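Local coordinates for putative branched chain amino acid ABC transporter, periplasmic amino acid-binding protein (Brucella ovis, PDB 4XFK) that probably captures branched-chain and related amino acids in the periplasm as the binding component of an ABC-type amino-acid transport system, at residues K13-E18 and Q80-G85; L29-A34 and S293-A298; Q164-G169 and H193-I198; A239-S244 and E260-S265; R344-Q349 and D387-S392. The protein carries 1 engineered substitution. All coordinates share one frame; numbering follows the deposited sequence. Where two conformers were deposited one is given.

Interaction 1: K13-E18 and Q80-G85; sequences KIALVE and QIIVQG. With NA (sodium ion), chain D.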
# COMPACT_ATOMS: atom_id res chain seq x y z
N LYS A 13 22.54 2.88 5.07
CA LYS A 13 22.15 1.48 5.20
C LYS A 13 20.65 1.40 5.43
O LYS A 13 20.12 1.93 6.42
CB LYS A 13 22.90 0.82 6.36
CG LYS A 13 24.42 0.76 6.16
CD LYS A 13 25.10 0.04 7.32
CE LYS A 13 26.60 -0.08 7.12
NZ LYS A 13 27.22 -0.90 8.19
N ILE A 14 19.96 0.73 4.51
CA ILE A 14 18.51 0.63 4.55
C ILE A 14 18.11 -0.83 4.75
O ILE A 14 18.49 -1.69 3.96
CB ILE A 14 17.87 1.16 3.25
CG1 ILE A 14 18.29 2.62 3.02
CG2 ILE A 14 16.36 1.03 3.29
CD1 ILE A 14 17.63 3.28 1.84
N ALA A 15 17.35 -1.08 5.81
CA ALA A 15 16.91 -2.43 6.15
C ALA A 15 15.49 -2.70 5.68
O ALA A 15 14.57 -1.98 6.03
CB ALA A 15 17.00 -2.65 7.64
N LEU A 16 15.33 -3.76 4.90
CA LEU A 16 14.01 -4.22 4.47
C LEU A 16 13.60 -5.34 5.41
O LEU A 16 14.24 -6.40 5.46
CB LEU A 16 14.08 -4.73 3.03
CG LEU A 16 12.81 -5.36 2.48
CD1 LEU A 16 11.67 -4.35 2.42
CD2 LEU A 16 13.06 -5.98 1.10
N VAL A 17 12.56 -5.10 6.20
CA VAL A 17 12.08 -6.09 7.15
C VAL A 17 10.74 -6.59 6.64
O VAL A 17 9.72 -5.91 6.75
CB VAL A 17 11.93 -5.48 8.56
CG1 VAL A 17 11.39 -6.52 9.54
CG2 VAL A 17 13.27 -4.92 9.04
N GLU A 18 10.75 -7.79 6.07
CA GLU A 18 9.60 -8.30 5.33
C GLU A 18 9.53 -9.81 5.39
O GLU A 18 10.50 -10.46 5.76
CB GLU A 18 9.64 -7.87 3.86
CG GLU A 18 8.91 -6.57 3.58
CD GLU A 18 7.43 -6.67 3.92
OE1 GLU A 18 6.91 -7.81 4.00
OE2 GLU A 18 6.79 -5.62 4.11
N GLN A 80 20.06 2.97 9.29
CA GLN A 80 19.48 4.25 9.71
C GLN A 80 18.04 4.36 9.25
O GLN A 80 17.32 5.28 9.65
CB GLN A 80 20.27 5.44 9.15
CG GLN A 80 21.77 5.42 9.42
CD GLN A 80 22.54 4.92 8.21
OE1 GLN A 80 21.99 4.25 7.34
NE2 GLN A 80 23.83 5.23 8.16
N ILE A 81 17.62 3.44 8.38
CA ILE A 81 16.29 3.45 7.79
C ILE A 81 15.75 2.03 7.76
O ILE A 81 16.46 1.08 7.40
CB ILE A 81 16.32 4.00 6.34
CG1 ILE A 81 17.02 5.36 6.31
CG2 ILE A 81 14.91 4.06 5.75
CD1 ILE A 81 16.93 6.05 4.99
N ILE A 82 14.49 1.89 8.17
CA ILE A 82 13.74 0.64 8.12
C ILE A 82 12.63 0.79 7.10
O ILE A 82 11.89 1.78 7.13
CB ILE A 82 13.07 0.35 9.49
CG1 ILE A 82 14.10 0.34 10.62
CG2 ILE A 82 12.26 -0.95 9.44
CD1 ILE A 82 15.15 -0.75 10.51
N VAL A 83 12.49 -0.19 6.21
CA VAL A 83 11.42 -0.20 5.22
C VAL A 83 10.58 -1.47 5.37
O VAL A 83 11.13 -2.57 5.54
CB VAL A 83 12.01 -0.16 3.81
CG1 VAL A 83 10.95 -0.44 2.78
CG2 VAL A 83 12.70 1.19 3.56
N GLN A 84 9.26 -1.32 5.31
CA GLN A 84 8.33 -2.43 5.45
C GLN A 84 6.98 -1.98 4.92
O GLN A 84 6.70 -0.78 4.89
CB GLN A 84 8.23 -2.86 6.93
CG GLN A 84 7.28 -4.03 7.21
CD GLN A 84 5.85 -3.57 7.50
OE1 GLN A 84 5.59 -2.37 7.62
NE2 GLN A 84 4.93 -4.52 7.60
N GLY A 85 6.13 -2.92 4.50
CA GLY A 85 4.79 -2.56 4.09
C GLY A 85 3.72 -3.64 4.01
O GLY A 85 2.56 -3.31 3.75
NA NA D . 0.86 -3.38 2.19
O HOH W 1 -0.95 -2.93 0.91
O HOH W 2 0.30 -5.52 2.32
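Ala15 bridges two residues of the neighbouring strand: its N donates to Ile81 O at 2.8 Å, and its O receives Val83 N, also at 2.8 Å. Val17 N carries the ladder on to Val83 O. On one face of the strands Ile14 lies beside Ile81, and Ile14 CG2 touches Val83 CG2 at 3.7 Å; Ala15 and Ile82 share the other face. Each end is held by a side chain. Gln80 bends at chi2 (99°), and its OE1 offers an in-plane lone pair to Lys13 N at 2.7 Å. At the far end Glu18 OE2 takes Gly85 N at 2.8 Å, a nearly straight bond (169°). The two strands sit in a parallel five-stranded sheet ordered 54-59, 13-18, 81-84, 111-114, 131-133, the arrangement of the N-terminal lobe in type I periplasmic binding proteins. Helix 26-44 packs on Ile14, Leu16 and Val83, while helix 63-76 packs on Ala15, Val17 and Ile82. Farther out, Ser86 bonds to Glu18 OE1 and Tyr112 to Gln84 OE1. Just past the strand end, Gly85 O binds the sodium ion at 2.3 Å, where Tyr31 and Gly116 are its other protein ligands.

Interaction 2: L29-A34 and S293-A298; sequences LLYRAA and SYVEPA. With NA (sodium ion), chain D.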
# COMPACT_ATOMS: atom_id res chain seq x y z
N LEU A 29 7.56 -10.50 -1.14
CA LEU A 29 8.47 -10.60 -2.28
C LEU A 29 8.21 -9.52 -3.33
O LEU A 29 9.12 -9.14 -4.07
CB LEU A 29 8.41 -12.00 -2.91
CG LEU A 29 9.07 -13.08 -2.05
CD1 LEU A 29 8.69 -14.46 -2.57
CD2 LEU A 29 10.58 -12.91 -2.04
N LEU A 30 6.97 -9.03 -3.41
CA LEU A 30 6.68 -7.91 -4.31
C LEU A 30 7.21 -6.60 -3.73
O LEU A 30 7.70 -5.75 -4.47
CB LEU A 30 5.18 -7.84 -4.64
CG LEU A 30 4.65 -9.05 -5.42
CD1 LEU A 30 3.13 -8.97 -5.57
CD2 LEU A 30 5.35 -9.20 -6.79
N TYR A 31 7.16 -6.45 -2.40
CA TYR A 31 7.90 -5.35 -1.76
C TYR A 31 9.38 -5.44 -2.09
O TYR A 31 10.00 -4.43 -2.44
CB TYR A 31 7.66 -5.26 -0.23
CG TYR A 31 6.34 -4.61 0.07
CD1 TYR A 31 6.18 -3.23 -0.08
CD2 TYR A 31 5.23 -5.36 0.45
CE1 TYR A 31 4.96 -2.63 0.16
CE2 TYR A 31 4.00 -4.77 0.69
CZ TYR A 31 3.86 -3.40 0.54
OH TYR A 31 2.63 -2.81 0.75
N ARG A 32 9.95 -6.63 -1.99
CA ARG A 32 11.36 -6.80 -2.33
C ARG A 32 11.64 -6.37 -3.76
O ARG A 32 12.58 -5.64 -4.02
CB ARG A 32 11.80 -8.24 -2.12
CG ARG A 32 13.27 -8.46 -2.41
CD ARG A 32 13.65 -9.90 -2.20
NE ARG A 32 15.04 -10.17 -2.53
CZ ARG A 32 15.45 -10.52 -3.75
NH1 ARG A 32 14.56 -10.61 -4.73
NH2 ARG A 32 16.72 -10.77 -3.98
N ALA A 33 10.81 -6.83 -4.70
CA ALA A 33 11.01 -6.47 -6.11
C ALA A 33 10.98 -4.95 -6.30
O ALA A 33 11.83 -4.39 -6.99
CB ALA A 33 9.96 -7.15 -6.99
N ALA A 34 10.02 -4.28 -5.66
CA ALA A 34 9.85 -2.83 -5.84
C ALA A 34 10.98 -2.05 -5.18
O ALA A 34 11.49 -1.07 -5.74
CB ALA A 34 8.50 -2.39 -5.30
N SER A 293 2.02 -4.05 -10.16
CA SER A 293 0.63 -3.94 -9.71
C SER A 293 0.60 -4.06 -8.20
O SER A 293 1.64 -4.25 -7.56
CB SER A 293 -0.23 -5.04 -10.33
OG SER A 293 0.13 -6.31 -9.80
N TYR A 294 -0.60 -3.92 -7.63
CA TYR A 294 -0.83 -4.25 -6.23
C TYR A 294 0.11 -3.37 -5.36
O TYR A 294 0.08 -2.14 -5.51
CB TYR A 294 -0.68 -5.77 -6.07
CG TYR A 294 -0.81 -6.38 -4.68
CD1 TYR A 294 -1.78 -5.97 -3.78
CD2 TYR A 294 0.06 -7.40 -4.29
CE1 TYR A 294 -1.88 -6.56 -2.52
CE2 TYR A 294 -0.03 -7.99 -3.05
CZ TYR A 294 -1.00 -7.55 -2.17
OH TYR A 294 -1.10 -8.12 -0.92
N VAL A 295 0.95 -3.96 -4.51
CA VAL A 295 1.77 -3.18 -3.57
C VAL A 295 2.94 -2.44 -4.23
O VAL A 295 3.57 -1.57 -3.60
CB VAL A 295 2.32 -4.07 -2.43
CG1 VAL A 295 1.15 -4.63 -1.60
CG2 VAL A 295 3.18 -5.20 -2.99
N GLU A 296 3.27 -2.78 -5.47
CA GLU A 296 4.51 -2.30 -6.07
C GLU A 296 4.55 -0.81 -6.41
O GLU A 296 5.55 -0.16 -6.09
CB GLU A 296 4.91 -3.17 -7.28
CG GLU A 296 5.10 -4.62 -6.89
CD GLU A 296 5.37 -5.52 -8.08
OE1 GLU A 296 4.50 -5.61 -8.98
OE2 GLU A 296 6.46 -6.13 -8.12
N PRO A 297 3.50 -0.25 -7.04
CA PRO A 297 3.58 1.18 -7.38
C PRO A 297 3.80 2.11 -6.18
O PRO A 297 4.66 3.00 -6.29
CB PRO A 297 2.23 1.43 -8.07
CG PRO A 297 1.93 0.09 -8.72
CD PRO A 297 2.32 -0.89 -7.65
N ALA A 298 3.10 1.93 -5.06
CA ALA A 298 3.33 2.80 -3.90
C ALA A 298 4.77 2.70 -3.41
O ALA A 298 5.39 3.70 -3.03
CB ALA A 298 2.37 2.49 -2.77
NA NA D . 0.86 -3.38 2.19
O HOH W 1 -0.95 -2.93 0.91
O HOH W 2 0.30 -5.52 2.32
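Val295 packs against the ring of Tyr31 in a CH-pi contact, its CG2 lying over one face 4.0 Å from the ring centroid. CG1 stands anti to the carbonyl carbon (chi1 -63°) and reaches the phenol end, 3.3 Å from Tyr31 OH; Val295 CB to Tyr31 CZ, at 3.4 Å, is a tight approach. Among the apolar contacts, Leu30 CB meets Val295 CG2, and Leu30 CD1 comes in at the edge of the Tyr294 ring, 3.7 Å from CD2. These contacts join the first turns of helix 26-44 to a type II' turn, Ser293 to Glu296, that leads into helix 296-312. Polar atoms finish the turn: Glu296 OE1 accepts Ser293 N on its anti lone pair at 3.2 Å, and OE2 is bonded to His290 and Tyr284 while lying 3.5 Å from Leu30 CD2. Tyr294 OH reaches back to Thr27 in the helix. The metal bond is made by Tyr31 OH, 2.4 Å from the sodium ion, with two waters, Gly85 and Gly116 as the other ligands.

Interaction 3: Q164-G169 and H193-I198; sequences QNYSWG and HEVNKI. With ACT (acetate ion), chain B.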
# COMPACT_ATOMS: atom_id res chain seq x y z
N GLN A 164 -10.91 -8.71 7.14
CA GLN A 164 -10.09 -9.45 8.08
C GLN A 164 -10.12 -8.81 9.46
O GLN A 164 -10.05 -7.58 9.59
CB GLN A 164 -8.65 -9.49 7.57
CG GLN A 164 -8.50 -10.20 6.22
CD GLN A 164 -7.24 -9.79 5.48
OE1 GLN A 164 -6.45 -10.64 5.05
NE2 GLN A 164 -7.06 -8.50 5.31
N ASN A 165 -10.20 -9.64 10.50
CA ASN A 165 -10.29 -9.11 11.86
C ASN A 165 -8.92 -8.77 12.44
O ASN A 165 -8.39 -9.48 13.31
CB ASN A 165 -11.06 -10.07 12.77
CG ASN A 165 -11.74 -9.35 13.92
OD1 ASN A 165 -11.29 -8.28 14.34
ND2 ASN A 165 -12.82 -9.93 14.43
N TYR A 166 -8.35 -7.67 11.94
CA TYR A 166 -7.19 -7.01 12.54
C TYR A 166 -7.29 -5.53 12.19
O TYR A 166 -8.26 -5.13 11.54
CB TYR A 166 -5.84 -7.63 12.11
CG TYR A 166 -5.35 -7.36 10.70
CD1 TYR A 166 -6.00 -7.90 9.59
CD2 TYR A 166 -4.19 -6.62 10.48
CE1 TYR A 166 -5.52 -7.70 8.30
CE2 TYR A 166 -3.70 -6.41 9.20
CZ TYR A 166 -4.37 -6.94 8.11
OH TYR A 166 -3.90 -6.75 6.83
N SER A 167 -6.32 -4.73 12.62
CA SER A 167 -6.43 -3.27 12.51
C SER A 167 -6.87 -2.81 11.12
O SER A 167 -7.79 -2.00 10.99
CB SER A 167 -5.13 -2.57 12.93
OG SER A 167 -4.07 -2.97 12.08
N TRP A 168 -6.23 -3.36 10.09
CA TRP A 168 -6.54 -2.96 8.72
C TRP A 168 -8.00 -3.21 8.33
O TRP A 168 -8.69 -2.32 7.84
CB TRP A 168 -5.60 -3.67 7.74
CG TRP A 168 -6.11 -3.70 6.33
CD1 TRP A 168 -6.51 -4.81 5.63
CD2 TRP A 168 -6.28 -2.58 5.44
NE1 TRP A 168 -6.91 -4.45 4.36
CE2 TRP A 168 -6.78 -3.09 4.22
CE3 TRP A 168 -6.07 -1.20 5.57
CZ2 TRP A 168 -7.08 -2.27 3.13
CZ3 TRP A 168 -6.36 -0.39 4.48
CH2 TRP A 168 -6.86 -0.93 3.28
N GLY A 169 -8.48 -4.43 8.55
CA GLY A 169 -9.82 -4.79 8.15
C GLY A 169 -10.89 -4.06 8.93
O GLY A 169 -11.94 -3.70 8.38
N HIS A 193 -13.70 -11.60 9.72
CA HIS A 193 -13.34 -13.01 9.86
C HIS A 193 -11.88 -13.19 10.25
O HIS A 193 -11.08 -12.25 10.19
CB HIS A 193 -13.67 -13.78 8.57
CG HIS A 193 -12.98 -13.24 7.35
ND1 HIS A 193 -11.63 -13.40 7.12
CD2 HIS A 193 -13.47 -12.53 6.30
CE1 HIS A 193 -11.32 -12.82 5.97
NE2 HIS A 193 -12.41 -12.29 5.45
N GLU A 194 -11.55 -14.40 10.67
CA GLU A 194 -10.18 -14.74 11.03
C GLU A 194 -9.23 -14.44 9.88
O GLU A 194 -9.61 -14.52 8.71
CB GLU A 194 -10.09 -16.22 11.42
N VAL A 195 -8.00 -14.09 10.23
CA VAL A 195 -7.03 -13.63 9.25
C VAL A 195 -6.18 -14.78 8.72
O VAL A 195 -5.53 -15.49 9.48
CB VAL A 195 -6.10 -12.56 9.85
CG1 VAL A 195 -5.22 -11.95 8.77
CG2 VAL A 195 -6.93 -11.47 10.54
N ASN A 196 -6.21 -14.95 7.40
CA ASN A 196 -5.33 -15.90 6.71
C ASN A 196 -5.42 -17.33 7.25
O ASN A 196 -4.40 -18.00 7.44
CB ASN A 196 -3.88 -15.41 6.75
CG ASN A 196 -3.00 -16.11 5.74
OD1 ASN A 196 -3.44 -16.43 4.63
ND2 ASN A 196 -1.76 -16.39 6.12
N LYS A 197 -6.63 -17.80 7.52
CA LYS A 197 -6.83 -19.16 8.00
C LYS A 197 -7.93 -19.91 7.26
O LYS A 197 -7.86 -21.13 7.12
CB LYS A 197 -7.13 -19.17 9.50
CG LYS A 197 -5.92 -18.87 10.39
CD LYS A 197 -4.80 -19.88 10.17
CE LYS A 197 -3.63 -19.63 11.11
NZ LYS A 197 -2.41 -20.39 10.72
N ILE A 198 -8.95 -19.20 6.80
CA ILE A 198 -10.10 -19.84 6.19
C ILE A 198 -9.76 -20.40 4.81
O ILE A 198 -9.26 -19.69 3.94
CB ILE A 198 -11.26 -18.85 6.08
CG1 ILE A 198 -11.76 -18.48 7.48
CG2 ILE A 198 -12.37 -19.43 5.22
CD1 ILE A 198 -12.51 -17.16 7.53
C ACT B . -2.26 -4.01 5.69
O ACT B . -2.21 -4.77 6.68
OXT ACT B . -1.79 -2.86 5.82
CH3 ACT B . -2.87 -4.48 4.40
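The His193 ring carries Gln164 CA over one face, 4.1 Å above its plane and offset toward the rim. In that plane its ND1 donates to Glu194 O at 2.8 Å, which fixes the ring's rotation. Tyr166 has Gln164 CB at its edge and the backbone N of Trp168 over one face; Val195 CG2 meets it obliquely, 3.8 Å from CD1. The methyl of an acetate, probably from the crystallisation liquor, lies over one face of the Trp168 ring, and acetate O sits at the edge of Tyr166. Between the backbones, Asn165 N bonds to His193 O at 2.8 Å, joining the ends of strands 158-164 and 186-193 just as segment 164-169 makes an inverse gamma turn, centred on Asn165, into helix 167-184. His193 NE2 pairs with Asn220 ND2, consistent with a neutral ring protonated at ND1. Tyr166 OH donates to acetate O at 2.6 Å and also pairs with Trp221 NE1. With Ser88 and Glu118 N also bonding the acetate, the pocket accepts a carboxylate, perhaps where a substrate's would lie.

Interaction 4: A239-S244 and E260-S265; sequences AKFATS and EGHIVS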
# COMPACT_ATOMS: atom_id res chain seq x y z
N ALA A 239 -22.92 -10.03 -7.45
CA ALA A 239 -22.39 -8.78 -6.91
C ALA A 239 -20.95 -8.59 -7.36
O ALA A 239 -20.23 -9.56 -7.61
CB ALA A 239 -22.45 -8.78 -5.39
N LYS A 240 -20.54 -7.34 -7.46
CA LYS A 240 -19.15 -7.05 -7.81
C LYS A 240 -18.38 -6.58 -6.59
O LYS A 240 -18.90 -5.83 -5.77
CB LYS A 240 -19.09 -6.04 -8.95
CG LYS A 240 -19.71 -6.55 -10.25
CD LYS A 240 -19.05 -7.86 -10.72
CE LYS A 240 -19.83 -8.51 -11.86
NZ LYS A 240 -19.21 -9.83 -12.23
N PHE A 241 -17.15 -7.06 -6.46
CA PHE A 241 -16.28 -6.63 -5.38
C PHE A 241 -15.72 -5.25 -5.65
O PHE A 241 -15.34 -4.92 -6.77
CB PHE A 241 -15.14 -7.63 -5.19
CG PHE A 241 -15.56 -8.95 -4.60
CD1 PHE A 241 -15.65 -9.12 -3.23
CD2 PHE A 241 -15.85 -10.03 -5.41
CE1 PHE A 241 -16.03 -10.34 -2.69
CE2 PHE A 241 -16.24 -11.25 -4.87
CZ PHE A 241 -16.33 -11.40 -3.51
N ALA A 242 -15.68 -4.43 -4.60
CA ALA A 242 -15.02 -3.13 -4.65
C ALA A 242 -13.88 -3.19 -3.65
O ALA A 242 -14.12 -3.34 -2.45
CB ALA A 242 -16.00 -2.02 -4.31
N THR A 243 -12.65 -3.11 -4.15
CA THR A 243 -11.51 -3.56 -3.38
C THR A 243 -10.36 -2.57 -3.38
O THR A 243 -10.31 -1.63 -4.18
CB THR A 243 -10.94 -4.87 -3.95
OG1 THR A 243 -10.26 -4.60 -5.19
CG2 THR A 243 -12.04 -5.91 -4.16
N SER A 244 -9.40 -2.85 -2.49
CA SER A 244 -8.10 -2.20 -2.51
C SER A 244 -7.04 -3.06 -3.19
O SER A 244 -6.07 -2.51 -3.71
CB SER A 244 -7.65 -1.88 -1.08
OG SER A 244 -7.87 -2.99 -0.21
N GLU A 260 -15.44 -10.25 -15.09
CA GLU A 260 -15.81 -8.93 -15.58
C GLU A 260 -16.44 -8.05 -14.50
O GLU A 260 -17.31 -8.49 -13.76
CB GLU A 260 -16.77 -9.06 -16.78
CG GLU A 260 -17.15 -7.73 -17.43
CD GLU A 260 -18.18 -7.88 -18.54
OE1 GLU A 260 -18.64 -9.01 -18.79
OE2 GLU A 260 -18.54 -6.86 -19.17
N GLY A 261 -15.97 -6.81 -14.39
CA GLY A 261 -16.71 -5.80 -13.67
C GLY A 261 -16.35 -5.55 -12.22
O GLY A 261 -16.92 -4.66 -11.59
N HIS A 262 -15.44 -6.35 -11.66
CA HIS A 262 -14.95 -6.07 -10.31
C HIS A 262 -14.04 -4.85 -10.33
O HIS A 262 -13.50 -4.49 -11.38
CB HIS A 262 -14.26 -7.29 -9.72
CG HIS A 262 -15.15 -8.48 -9.66
ND1 HIS A 262 -16.07 -8.67 -8.65
CD2 HIS A 262 -15.30 -9.53 -10.51
CE1 HIS A 262 -16.74 -9.79 -8.87
NE2 HIS A 262 -16.30 -10.32 -10.00
N ILE A 263 -13.89 -4.22 -9.17
CA ILE A 263 -13.32 -2.89 -9.09
C ILE A 263 -12.19 -2.81 -8.06
O ILE A 263 -12.23 -3.46 -7.02
CB ILE A 263 -14.41 -1.85 -8.68
CG1 ILE A 263 -15.68 -2.00 -9.55
CG2 ILE A 263 -13.90 -0.42 -8.75
CD1 ILE A 263 -15.46 -1.66 -11.01
N VAL A 264 -11.18 -2.00 -8.37
CA VAL A 264 -10.10 -1.73 -7.43
C VAL A 264 -9.71 -0.26 -7.57
O VAL A 264 -9.86 0.32 -8.65
CB VAL A 264 -8.87 -2.65 -7.69
CG1 VAL A 264 -8.17 -2.30 -9.00
CG2 VAL A 264 -7.89 -2.64 -6.51
N SER A 265 -9.26 0.36 -6.48
CA SER A 265 -8.68 1.70 -6.54
C SER A 265 -7.25 1.61 -6.04
O SER A 265 -7.00 1.09 -4.95
CB SER A 265 -9.48 2.67 -5.66
OG SER A 265 -8.91 3.96 -5.76
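His262 meets Lys240 CD over one face and the backbone N of Phe241 at its edge. The lysine chain bends at chi2 (-57°), which sets CD over the imidazole, 3.5 Å above the ring plane and toward its rim. From there the chain runs on to Glu260, where NZ donates almost straight down the carbonyl to Glu260 O at 2.8 Å. In the imidazole plane, His262 ND1 accepts Phe241 N at 2.9 Å, a side-chain nitrogen taking the place a backbone carbonyl would have in the ladder. The weak bond from NE2 to Ile258 O is consistent with a neutral ring whose proton is on NE2. Further along the strands the ordinary parallel pairing takes over, strand 240-243 beside strand 263-266: these are the two strands of a beta-alpha-beta unit whose linker holds helix 251-255. Ile263, the third large contributor, gives its N to Phe241 O at 2.9 Å. Its O is gripped twice by Thr243, by the backbone N from 37° above the carbonyl plane and by OG1 at 2.9 Å. Val264 CG2 then lies 3.3 Å from Ser244 O. The Ile263 side chain also packs on Val356 and Glu358 of the antiparallel strand 350-360, while Phe241 is covered by helix 223-235.

Interaction 5: R344-Q349 and D387-S392; sequences RSDDHQ and DPVQES. With NA (sodium ion), chain E.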
# COMPACT_ATOMS: atom_id res chain seq x y z
N ARG A 344 2.62 15.23 3.13
CA ARG A 344 1.97 16.16 4.05
C ARG A 344 2.73 16.18 5.37
O ARG A 344 2.99 15.14 5.97
CB ARG A 344 0.52 15.76 4.27
CG ARG A 344 -0.21 16.73 5.17
CD ARG A 344 -1.71 16.58 5.01
NE ARG A 344 -2.16 15.25 5.43
CZ ARG A 344 -3.38 14.77 5.18
NH1 ARG A 344 -4.25 15.50 4.49
NH2 ARG A 344 -3.71 13.56 5.60
N SER A 345 3.10 17.37 5.83
CA SER A 345 3.96 17.46 7.00
C SER A 345 3.23 17.15 8.31
O SER A 345 3.84 16.66 9.25
CB SER A 345 4.62 18.83 7.08
OG SER A 345 3.64 19.83 7.21
N ASP A 346 1.92 17.42 8.35
CA ASP A 346 1.17 17.28 9.59
C ASP A 346 1.23 15.87 10.15
O ASP A 346 1.33 15.68 11.37
CB ASP A 346 -0.31 17.62 9.37
CG ASP A 346 -0.52 18.98 8.76
OD1 ASP A 346 0.01 19.23 7.65
OD2 ASP A 346 -1.23 19.79 9.38
N ASP A 347 1.13 14.89 9.26
CA ASP A 347 0.94 13.50 9.67
C ASP A 347 1.86 12.54 8.93
O ASP A 347 1.91 11.36 9.26
CB ASP A 347 -0.53 13.08 9.48
CG ASP A 347 -1.04 13.24 8.05
OD1 ASP A 347 -0.35 13.82 7.18
OD2 ASP A 347 -2.18 12.78 7.79
N HIS A 348 2.60 13.06 7.95
CA HIS A 348 3.44 12.23 7.08
C HIS A 348 2.65 11.18 6.30
O HIS A 348 3.09 10.04 6.12
CB HIS A 348 4.64 11.63 7.83
CG HIS A 348 5.58 12.66 8.35
ND1 HIS A 348 6.63 12.35 9.19
CD2 HIS A 348 5.65 13.99 8.13
CE1 HIS A 348 7.30 13.46 9.47
NE2 HIS A 348 6.72 14.47 8.85
N GLN A 349 1.48 11.59 5.82
CA GLN A 349 0.74 10.86 4.80
C GLN A 349 1.08 11.46 3.43
O GLN A 349 0.94 12.67 3.23
CB GLN A 349 -0.77 10.97 5.06
CG GLN A 349 -1.63 10.38 3.96
CD GLN A 349 -1.35 8.89 3.75
OE1 GLN A 349 -1.46 8.08 4.68
NE2 GLN A 349 -0.99 8.53 2.52
N ASP A 387 -6.78 11.82 2.47
CA ASP A 387 -7.79 11.93 3.52
C ASP A 387 -7.49 13.13 4.40
O ASP A 387 -6.36 13.62 4.42
CB ASP A 387 -7.87 10.63 4.34
CG ASP A 387 -6.53 10.21 4.96
OD1 ASP A 387 -5.49 10.22 4.25
OD2 ASP A 387 -6.52 9.84 6.15
N PRO A 388 -8.49 13.63 5.13
CA PRO A 388 -8.23 14.75 6.04
C PRO A 388 -7.27 14.32 7.14
O PRO A 388 -7.21 13.14 7.46
CB PRO A 388 -9.60 15.05 6.64
CG PRO A 388 -10.58 14.46 5.69
CD PRO A 388 -9.92 13.27 5.09
N VAL A 389 -6.52 15.26 7.69
CA VAL A 389 -5.67 14.95 8.83
C VAL A 389 -6.57 14.44 9.95
O VAL A 389 -7.59 15.04 10.28
CB VAL A 389 -4.87 16.19 9.27
CG1 VAL A 389 -4.11 15.89 10.55
CG2 VAL A 389 -3.92 16.62 8.17
N GLN A 390 -6.20 13.30 10.51
CA GLN A 390 -7.04 12.65 11.50
C GLN A 390 -7.06 13.44 12.80
O GLN A 390 -6.06 14.03 13.19
CB GLN A 390 -6.56 11.23 11.77
CG GLN A 390 -6.71 10.28 10.60
CD GLN A 390 -6.12 8.93 10.89
OE1 GLN A 390 -6.58 8.22 11.79
NE2 GLN A 390 -5.09 8.56 10.15
N GLU A 391 -8.21 13.42 13.46
CA GLU A 391 -8.38 14.12 14.73
C GLU A 391 -7.35 13.67 15.76
O GLU A 391 -6.90 14.46 16.58
CB GLU A 391 -9.81 13.89 15.26
CG GLU A 391 -10.90 14.24 14.25
CD GLU A 391 -12.24 13.57 14.55
OE1 GLU A 391 -12.34 12.85 15.57
OE2 GLU A 391 -13.19 13.76 13.76
N SER A 392 -6.96 12.40 15.68
CA SER A 392 -6.04 11.80 16.64
C SER A 392 -4.57 12.07 16.33
O SER A 392 -3.69 11.63 17.08
CB SER A 392 -6.26 10.29 16.69
OG SER A 392 -6.00 9.71 15.42
NA NA E . 3.16 21.62 5.64
O HOH W 3 2.49 19.74 4.21
O HOH W 4 0.98 21.46 6.73
O HOH W 5 -3.82 11.92 9.70
O HOH W 6 -4.16 10.01 7.62
O HOH W 7 5.49 21.16 4.65
O HOH W 8 2.66 23.38 3.96
O HOH W 9 3.79 23.28 7.38
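Arg344 leaves the backbone with CG anti to its N (chi1 -178°) and bends at chi3 (63°) to set NE beside Asp347, while the guanidinium presents its end to Asp387 and one face to Val389. NH1 and NH2 both donate to the backbone Asp387 O, at 2.8 and 2.9 Å, with that oxygen practically in the guanidinium plane. Val389 CG2 sits over the centre of the group, 3.5 Å above it. Side-on, NE reaches Asp347 OD1 at 2.9 Å and NH2 reaches OD2 at 2.8 Å, a salt bridge that, with the bonds to Asp387 O, fixes how the guanidinium plane is turned. Asp387 OD1 is 4.0 Å from Arg344 NH2, beyond a salt bridge, and takes its hydrogen bond from Asn137 instead. A water links Asp347 OD2 to Gln390 N, so the carboxylate also reaches segment 387-392 through solvent. In one of its two conformers Ser345 OG lies at binding distance from a second sodium ion otherwise held by five waters, a bond that may hold for that conformer alone. Asp347 OD1 accepts Gln349 N from the face of its carboxylate opposite to NE. That is an Asx turn, set in the loop of the hairpin formed by strands 339-343 and 350-360, against which the chain after helix 382-385 is laid.

From the N terminus, strand 13-18 opens interaction 1 and helix 26-44 then opens interaction 2. Interaction 1 closes at 80-85, inside the N-terminal sheet, so the two cross; they touch directly, Gly85 and Tyr31 sharing one sodium ion. Interaction 2 closes only after 258 intervening residues, at the start of helix 296-312. Nested in that long loop are interaction 3, joining neighbouring strand ends of the second sheet, and then interaction 4, pairing two of its later strands; these follow in series and meet where Trp168 packs on Ser244. Interaction 5 comes last, in series with all the others, pinning the C-terminal segment to the hairpin loop at 344-349.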